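Local structure of tyrocidine synthase 2 (Brevibacillus parabrevis, 6TA8) at residues 56-61 against 159-164; 237-242 against 441-446; 246-251 against 412-417. The protein belongs to the nonribosomal peptide synthetases, and the modelled chain is a condensation domain, a fold of two lobes facing each other. All coordinates share one frame; numbering follows the deposited sequence.

In the fold
Interaction 1 is core. It pairs two neighbouring strands of the five-stranded sheet through four backbone hydrogen bonds and apolar side chains. Interactions 2 and 3 are partly buried and join loops and the ends of a helix and a strand beside the six-stranded sheet. In interaction 2 a loop before strand 250-256 meets the start of helix 445-466, mostly through backbone carbonyls, an aspartate and two aromatic rings. Interaction 3 is more charged, with two lysines sharing one glutamate. These two touch at Leu441 and His249, their centres about 15 Å apart. Interaction 1 touches neither, its centre about 18 Å from that of interaction 3 and about 30 Å from that of interaction 2.

Interaction 1 of 3, residues 56-61 against 159-164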
# COMPACT_ATOMS: atom_id res chain seq x y z
N ASN A 56 0.38 -6.15 -8.96
CA ASN A 56 -0.11 -4.81 -9.26
C ASN A 56 -1.06 -4.31 -8.18
O ASN A 56 -1.36 -4.99 -7.20
CB ASN A 56 -0.82 -4.79 -10.62
CG ASN A 56 -0.17 -5.72 -11.63
OD1 ASN A 56 1.05 -5.89 -11.66
ND2 ASN A 56 -1.00 -6.34 -12.47
N GLN A 57 -1.51 -3.07 -8.38
CA GLN A 57 -2.65 -2.49 -7.68
C GLN A 57 -3.60 -1.94 -8.73
O GLN A 57 -3.16 -1.40 -9.75
CB GLN A 57 -2.21 -1.37 -6.72
CG GLN A 57 -1.60 -1.87 -5.41
CD GLN A 57 -1.24 -0.74 -4.47
OE1 GLN A 57 -1.09 0.41 -4.89
NE2 GLN A 57 -1.08 -1.06 -3.19
N ALA A 58 -4.90 -2.08 -8.49
CA ALA A 58 -5.88 -1.70 -9.50
C ALA A 58 -7.15 -1.20 -8.83
O ALA A 58 -7.47 -1.56 -7.70
CB ALA A 58 -6.20 -2.88 -10.43
N VAL A 59 -7.87 -0.34 -9.56
CA VAL A 59 -9.17 0.16 -9.15
C VAL A 59 -10.13 0.03 -10.32
O VAL A 59 -9.73 0.12 -11.49
CB VAL A 59 -9.11 1.62 -8.64
CG1 VAL A 59 -8.16 1.75 -7.46
CG2 VAL A 59 -8.70 2.57 -9.76
N MET A 60 -11.40 -0.19 -10.01
CA MET A 60 -12.45 -0.31 -11.01
C MET A 60 -13.43 0.84 -10.82
O MET A 60 -14.08 0.93 -9.77
CB MET A 60 -13.17 -1.66 -10.90
CG MET A 60 -14.29 -1.87 -11.91
SD MET A 60 -13.69 -2.34 -13.55
CE MET A 60 -13.12 -4.00 -13.24
N LEU A 61 -13.52 1.72 -11.81
CA LEU A 61 -14.40 2.88 -11.76
C LEU A 61 -15.68 2.61 -12.54
O LEU A 61 -15.79 1.66 -13.32
CB LEU A 61 -13.68 4.11 -12.31
CG LEU A 61 -12.30 4.39 -11.71
CD1 LEU A 61 -11.66 5.61 -12.37
CD2 LEU A 61 -12.39 4.58 -10.21
N LEU A 159 -11.42 -0.11 -15.76
CA LEU A 159 -10.39 -0.76 -14.95
C LEU A 159 -9.05 -0.09 -15.22
O LEU A 159 -8.69 0.14 -16.38
CB LEU A 159 -10.31 -2.25 -15.27
CG LEU A 159 -9.16 -3.03 -14.64
CD1 LEU A 159 -9.27 -3.05 -13.13
CD2 LEU A 159 -9.11 -4.45 -15.19
N VAL A 160 -8.32 0.22 -14.15
CA VAL A 160 -7.01 0.86 -14.24
C VAL A 160 -6.06 0.03 -13.38
O VAL A 160 -6.06 0.14 -12.15
CB VAL A 160 -7.04 2.32 -13.78
CG1 VAL A 160 -5.65 2.93 -13.88
CG2 VAL A 160 -8.04 3.12 -14.60
N ALA A 161 -5.24 -0.79 -14.03
CA ALA A 161 -4.28 -1.66 -13.35
C ALA A 161 -2.87 -1.17 -13.61
O ALA A 161 -2.48 -0.97 -14.77
CB ALA A 161 -4.44 -3.11 -13.80
N ILE A 162 -2.10 -0.96 -12.54
CA ILE A 162 -0.73 -0.47 -12.63
C ILE A 162 0.15 -1.35 -11.76
O ILE A 162 -0.22 -1.69 -10.63
CB ILE A 162 -0.63 1.01 -12.19
CG1 ILE A 162 -1.66 1.87 -12.92
CG2 ILE A 162 0.77 1.54 -12.45
CD1 ILE A 162 -1.65 3.31 -12.50
N HIS A 163 1.32 -1.70 -12.28
CA HIS A 163 2.28 -2.48 -11.50
C HIS A 163 2.68 -1.72 -10.24
O HIS A 163 2.87 -0.50 -10.26
CB HIS A 163 3.52 -2.78 -12.35
CG HIS A 163 4.33 -3.93 -11.83
ND1 HIS A 163 5.30 -3.78 -10.86
CD2 HIS A 163 4.32 -5.25 -12.15
CE1 HIS A 163 5.85 -4.95 -10.61
NE2 HIS A 163 5.28 -5.86 -11.37
N HIS A 164 2.80 -2.46 -9.13
CA HIS A 164 3.03 -1.86 -7.83
C HIS A 164 4.38 -1.15 -7.73
O HIS A 164 4.62 -0.46 -6.73
CB HIS A 164 2.93 -2.92 -6.74
CG HIS A 164 2.56 -2.38 -5.39
ND1 HIS A 164 2.65 -1.04 -5.08
CD2 HIS A 164 2.10 -3.00 -4.28
CE1 HIS A 164 2.26 -0.86 -3.83
NE2 HIS A 164 1.92 -2.03 -3.32
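The amide of Gln57 lies stacked over one face of the His164 ring, the two planes 28° apart. CD sits over the ring, shifted toward its rim, and Gln57 CG makes a CH-pi contact 4.0 Å from the ring centroid. The chain of Gln57 is extended beyond CG (chi2 -178°), which carries the amide along to the imidazole. NE2 of Gln57 lies 3.2 Å from NE2 of His164, but at a poor angle for a hydrogen bond. His164 ND1 is bonded to Val167 O, and Trp322 stacks on the same ring. His163 and His164 open the HHxxxDG signature of condensation domains, at the end of strand 155-163. That strand runs antiparallel to 56-61 inside a mixed sheet. Gln57 pairs with Ile162, and Val59 with Val160, each pair through two backbone bonds. On the face carrying Ala58 and Met60, Ala58 CB meets Ala161 CB at 3.8 Å. Met60 bends at chi2 and chi3 and crosses Leu159 at a slant, with SD 3.8 Å from Leu159 CB. Asn56 crosses His163 at about a right angle, its OD1 3.4 Å from His163 CD2. Their stronger polar partners lie outside: Asn56 ND2 bonds Gln134 O, and His163 NE2 bonds Arg52 O.

Interaction 2 of 3, residues 237-242 against 441-446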
# COMPACT_ATOMS: atom_id res chain seq x y z
N PRO A 237 1.39 -19.08 16.32
CA PRO A 237 0.92 -20.45 16.03
C PRO A 237 0.11 -20.51 14.75
O PRO A 237 -0.70 -19.63 14.45
CB PRO A 237 0.06 -20.79 17.25
CG PRO A 237 -0.32 -19.47 17.85
CD PRO A 237 0.87 -18.57 17.60
N THR A 238 0.32 -21.58 13.98
CA THR A 238 -0.49 -21.86 12.80
C THR A 238 -1.23 -23.18 12.98
O THR A 238 -0.80 -24.06 13.72
CB THR A 238 0.37 -21.93 11.53
OG1 THR A 238 1.27 -23.04 11.59
CG2 THR A 238 1.17 -20.65 11.36
N ASP A 239 -2.37 -23.30 12.29
CA ASP A 239 -3.12 -24.55 12.34
C ASP A 239 -2.33 -25.68 11.67
O ASP A 239 -2.35 -26.82 12.15
CB ASP A 239 -4.49 -24.39 11.67
CG ASP A 239 -5.43 -23.52 12.48
OD1 ASP A 239 -5.35 -23.55 13.73
OD2 ASP A 239 -6.24 -22.79 11.87
N PHE A 240 -1.63 -25.38 10.58
CA PHE A 240 -0.85 -26.37 9.87
C PHE A 240 0.51 -25.77 9.50
O PHE A 240 0.70 -24.56 9.53
CB PHE A 240 -1.56 -26.85 8.60
CG PHE A 240 -3.05 -26.86 8.70
CD1 PHE A 240 -3.70 -27.81 9.48
CD2 PHE A 240 -3.81 -25.93 8.02
CE1 PHE A 240 -5.08 -27.82 9.58
CE2 PHE A 240 -5.19 -25.93 8.11
CZ PHE A 240 -5.82 -26.88 8.89
N VAL A 241 1.43 -26.66 9.15
CA VAL A 241 2.75 -26.28 8.65
C VAL A 241 2.82 -26.65 7.17
O VAL A 241 2.39 -27.74 6.77
CB VAL A 241 3.87 -26.98 9.44
CG1 VAL A 241 5.16 -27.06 8.62
CG2 VAL A 241 4.12 -26.27 10.76
N THR A 242 3.33 -25.73 6.36
CA THR A 242 3.43 -25.97 4.93
C THR A 242 4.64 -25.23 4.37
O THR A 242 5.11 -24.25 4.94
CB THR A 242 2.16 -25.53 4.19
OG1 THR A 242 2.24 -25.92 2.82
CG2 THR A 242 1.98 -24.02 4.28
N LEU A 441 -3.75 -23.10 3.56
CA LEU A 441 -2.92 -24.24 3.93
C LEU A 441 -2.25 -24.08 5.28
O LEU A 441 -1.58 -25.00 5.74
CB LEU A 441 -1.85 -24.48 2.85
CG LEU A 441 -2.26 -24.31 1.39
CD1 LEU A 441 -1.11 -24.72 0.48
CD2 LEU A 441 -3.51 -25.11 1.06
N GLN A 442 -2.43 -22.93 5.93
CA GLN A 442 -1.89 -22.69 7.27
C GLN A 442 -2.96 -22.43 8.31
O GLN A 442 -2.74 -22.75 9.49
CB GLN A 442 -0.93 -21.49 7.25
CG GLN A 442 0.42 -21.79 6.62
CD GLN A 442 1.26 -20.54 6.42
OE1 GLN A 442 0.74 -19.48 6.09
NE2 GLN A 442 2.56 -20.67 6.62
N TYR A 443 -4.11 -21.88 7.93
CA TYR A 443 -5.17 -21.56 8.86
C TYR A 443 -6.51 -21.99 8.29
O TYR A 443 -6.75 -21.86 7.08
CB TYR A 443 -5.24 -20.07 9.17
CG TYR A 443 -4.11 -19.59 10.03
CD1 TYR A 443 -4.10 -19.85 11.39
CD2 TYR A 443 -3.06 -18.89 9.48
CE1 TYR A 443 -3.06 -19.42 12.18
CE2 TYR A 443 -2.02 -18.45 10.25
CZ TYR A 443 -2.03 -18.72 11.60
OH TYR A 443 -0.98 -18.28 12.36
N GLU A 444 -7.38 -22.47 9.16
CA GLU A 444 -8.78 -22.64 8.82
C GLU A 444 -9.51 -21.33 9.10
O GLU A 444 -9.14 -20.57 10.00
CB GLU A 444 -9.41 -23.78 9.62
CG GLU A 444 -8.83 -25.15 9.27
CD GLU A 444 -9.34 -26.26 10.16
OE1 GLU A 444 -9.46 -26.03 11.39
OE2 GLU A 444 -9.63 -27.36 9.65
N GLU A 445 -10.55 -21.06 8.30
CA GLU A 445 -11.28 -19.80 8.41
C GLU A 445 -11.83 -19.56 9.81
O GLU A 445 -12.09 -18.41 10.17
CB GLU A 445 -12.41 -19.75 7.39
CG GLU A 445 -12.86 -18.35 7.03
CD GLU A 445 -14.22 -18.31 6.37
OE1 GLU A 445 -15.23 -18.50 7.07
OE2 GLU A 445 -14.28 -18.10 5.14
N LYS A 446 -12.00 -20.62 10.60
CA LYS A 446 -12.51 -20.47 11.96
C LYS A 446 -11.44 -19.91 12.89
O LYS A 446 -11.75 -19.12 13.78
CB LYS A 446 -13.02 -21.82 12.48
CG LYS A 446 -14.44 -22.18 12.05
CD LYS A 446 -14.57 -22.37 10.54
CE LYS A 446 -13.59 -23.41 10.02
NZ LYS A 446 -13.27 -23.20 8.58
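The ring of Phe240 turns its edge to residues 441-446. Leu441 O lies near the ring plane, 3.3 Å from Phe240 CD2, and Glu444 CG lies farther along the same edge, 3.5 Å from Phe240 CZ. One face of the ring is covered by CB of its own neighbour Asp239. This is a loop packed on the N-terminus of helix 445-466, beside the six-stranded sheet of the condensation domain fold. Glu444 crosses the Phe240 ring at about a right angle, with its carboxylate nearly perpendicular to the ring plane. The Tyr443 ring also works by its edge, with Pro237 O and Asp239 OD2 close to its plane. Glu444 is the N-cap residue. Its backbone N is bound by Asp239 OD2 at 3.0 Å, through the anti lone pair of that oxygen. The same oxygen also bonds Thr447 in the first turn of the helix, so one carboxylate ties the loop to the helix start at two points. These two donors and the helix start would probably offset the nearby charge of Glu444 on Asp239. Gln442 O receives Phe240 N at 3.1 Å and, weakly, Asp239 N. Thr242 holds CG2 between its backbone N and carbonyl carbon, which sets this methyl against Gln442 CG at 3.6 Å. Thr238 CG2 rests by the phenol end of Tyr443. The Tyr443 hydroxyl, OH, donates a short bond of 2.5 Å to Pro237 O, coming from above the carbonyl plane, 36° out of it.

Interaction 3 of 3, residues 246-251 against 412-417; sequences KQKHTR and SPESER
Lys246 lies alongside Glu414, both side chains pointing the same way. Its CD passes 3.6 Å from Glu414 OE1, and its NZ makes a long salt bridge to that oxygen. The partner segment begins with a type I beta turn, Ser412 to Ser415. It belongs to the connection that leaves strand 401-402 of the five-stranded sheet and enters strand 421-428 of the six-stranded one, so the contact lies where the chain crosses between the two sheets of the condensation domain. The backbones of Lys246 and Glu416 form a single bridge. Gln247 points its CB into the turn, 3.2 Å from Ser412 O. Its backbone N gives a weak bond to Ser415 O. The side-chain OG of Ser415 is buried here without a partner in the model. Lys248 N donates to Pro413 O at 3.0 Å, and the aliphatic base of Lys248 packs on that proline. The chain then bends at chi3 (58°) and brings NZ to Glu414 OE2 at 3.3 Å, a weak hydrogen bond within a salt bridge. The two lysines thus take one oxygen each of the Glu414 carboxylate, which would probably stabilise its negative charge. Outside the pair, Ser412 OG bonds Asp51 and Glu416 bonds Thr50. Thr250 begins strand 250-256. Thr250 OG1 donates to Gln247 OE1 at 2.8 Å, and this holds the bent glutamine side chain back over its own segment. The same hydroxyl accepts from Arg417, whose side chain crosses that of Gln247 at about a right angle. Arg417 NH1 reaches Thr250 OG1 at 3.3 Å, with the oxygen tilted 20° out of the guanidinium plane.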
# COMPACT_ATOMS: atom_id res chain seq x y z
N LYS A 246 2.36 -20.16 -2.06
CA LYS A 246 1.83 -19.60 -3.29
C LYS A 246 0.58 -18.78 -3.02
O LYS A 246 -0.17 -19.04 -2.07
CB LYS A 246 1.53 -20.71 -4.30
CG LYS A 246 2.78 -21.29 -4.96
CD LYS A 246 2.42 -22.16 -6.16
CE LYS A 246 1.61 -23.37 -5.74
NZ LYS A 246 1.27 -24.24 -6.90
N GLN A 247 0.35 -17.78 -3.87
CA GLN A 247 -0.76 -16.85 -3.66
C GLN A 247 -2.11 -17.47 -3.99
O GLN A 247 -3.14 -16.92 -3.58
CB GLN A 247 -0.55 -15.59 -4.50
CG GLN A 247 -1.28 -14.37 -3.98
CD GLN A 247 -0.60 -13.76 -2.76
OE1 GLN A 247 -1.20 -13.66 -1.69
NE2 GLN A 247 0.65 -13.34 -2.93
N LYS A 248 -2.14 -18.59 -4.72
CA LYS A 248 -3.41 -19.20 -5.09
C LYS A 248 -4.19 -19.69 -3.88
O LYS A 248 -5.42 -19.80 -3.95
CB LYS A 248 -3.18 -20.35 -6.07
CG LYS A 248 -2.30 -21.46 -5.52
CD LYS A 248 -2.20 -22.62 -6.50
CE LYS A 248 -1.64 -22.16 -7.84
NZ LYS A 248 -1.72 -23.24 -8.87
N HIS A 249 -3.51 -19.97 -2.77
CA HIS A 249 -4.16 -20.44 -1.55
C HIS A 249 -4.53 -19.30 -0.60
O HIS A 249 -4.87 -19.56 0.55
CB HIS A 249 -3.26 -21.44 -0.83
CG HIS A 249 -2.75 -22.54 -1.71
ND1 HIS A 249 -3.51 -23.64 -2.05
CD2 HIS A 249 -1.55 -22.70 -2.33
CE1 HIS A 249 -2.80 -24.43 -2.84
NE2 HIS A 249 -1.61 -23.88 -3.02
N THR A 250 -4.47 -18.05 -1.07
CA THR A 250 -4.73 -16.91 -0.20
C THR A 250 -6.22 -16.63 -0.12
O THR A 250 -6.90 -16.51 -1.15
CB THR A 250 -3.99 -15.67 -0.72
OG1 THR A 250 -2.58 -15.82 -0.49
CG2 THR A 250 -4.49 -14.42 -0.01
N ARG A 251 -6.74 -16.53 1.10
CA ARG A 251 -8.12 -16.17 1.35
C ARG A 251 -8.16 -14.95 2.26
O ARG A 251 -7.21 -14.66 3.00
CB ARG A 251 -8.90 -17.33 1.98
CG ARG A 251 -8.95 -18.58 1.13
CD ARG A 251 -9.64 -18.33 -0.20
NE ARG A 251 -9.85 -19.56 -0.96
CZ ARG A 251 -9.02 -20.01 -1.89
NH1 ARG A 251 -7.92 -19.33 -2.20
NH2 ARG A 251 -9.29 -21.14 -2.53
N SER A 412 0.28 -12.92 -8.98
CA SER A 412 0.27 -14.16 -9.74
C SER A 412 -0.17 -15.32 -8.84
O SER A 412 0.17 -15.33 -7.65
CB SER A 412 1.65 -14.45 -10.33
OG SER A 412 1.63 -15.62 -11.13
N PRO A 413 -0.92 -16.28 -9.37
CA PRO A 413 -1.29 -17.44 -8.54
C PRO A 413 -0.09 -18.21 -8.02
O PRO A 413 -0.19 -18.85 -6.96
CB PRO A 413 -2.14 -18.29 -9.49
CG PRO A 413 -2.65 -17.33 -10.52
CD PRO A 413 -1.55 -16.32 -10.69
N GLU A 414 1.04 -18.16 -8.72
CA GLU A 414 2.26 -18.81 -8.28
C GLU A 414 3.13 -17.92 -7.40
O GLU A 414 4.16 -18.39 -6.90
CB GLU A 414 3.08 -19.28 -9.49
CG GLU A 414 2.24 -19.85 -10.62
CD GLU A 414 1.71 -21.24 -10.31
OE1 GLU A 414 2.48 -22.05 -9.75
OE2 GLU A 414 0.54 -21.51 -10.62
N SER A 415 2.75 -16.66 -7.21
CA SER A 415 3.57 -15.74 -6.43
C SER A 415 3.61 -16.17 -4.97
O SER A 415 2.61 -16.62 -4.40
CB SER A 415 3.02 -14.31 -6.54
OG SER A 415 3.83 -13.40 -5.83
N GLU A 416 4.78 -16.03 -4.35
CA GLU A 416 4.99 -16.49 -2.99
C GLU A 416 4.53 -15.45 -1.98
O GLU A 416 4.73 -14.25 -2.17
CB GLU A 416 6.47 -16.82 -2.77
CG GLU A 416 7.02 -17.92 -3.66
CD GLU A 416 7.42 -17.42 -5.04
OE1 GLU A 416 7.28 -16.20 -5.30
OE2 GLU A 416 7.88 -18.24 -5.86
N ARG A 417 3.91 -15.93 -0.90
CA ARG A 417 3.50 -15.05 0.18
C ARG A 417 4.71 -14.68 1.04
O ARG A 417 5.58 -15.52 1.30
CB ARG A 417 2.43 -15.72 1.05
CG ARG A 417 1.07 -15.84 0.38
CD ARG A 417 0.08 -16.56 1.28
NE ARG A 417 0.09 -16.04 2.64
CZ ARG A 417 -0.64 -15.00 3.04
NH1 ARG A 417 -1.44 -14.37 2.19
NH2 ARG A 417 -0.57 -14.59 4.30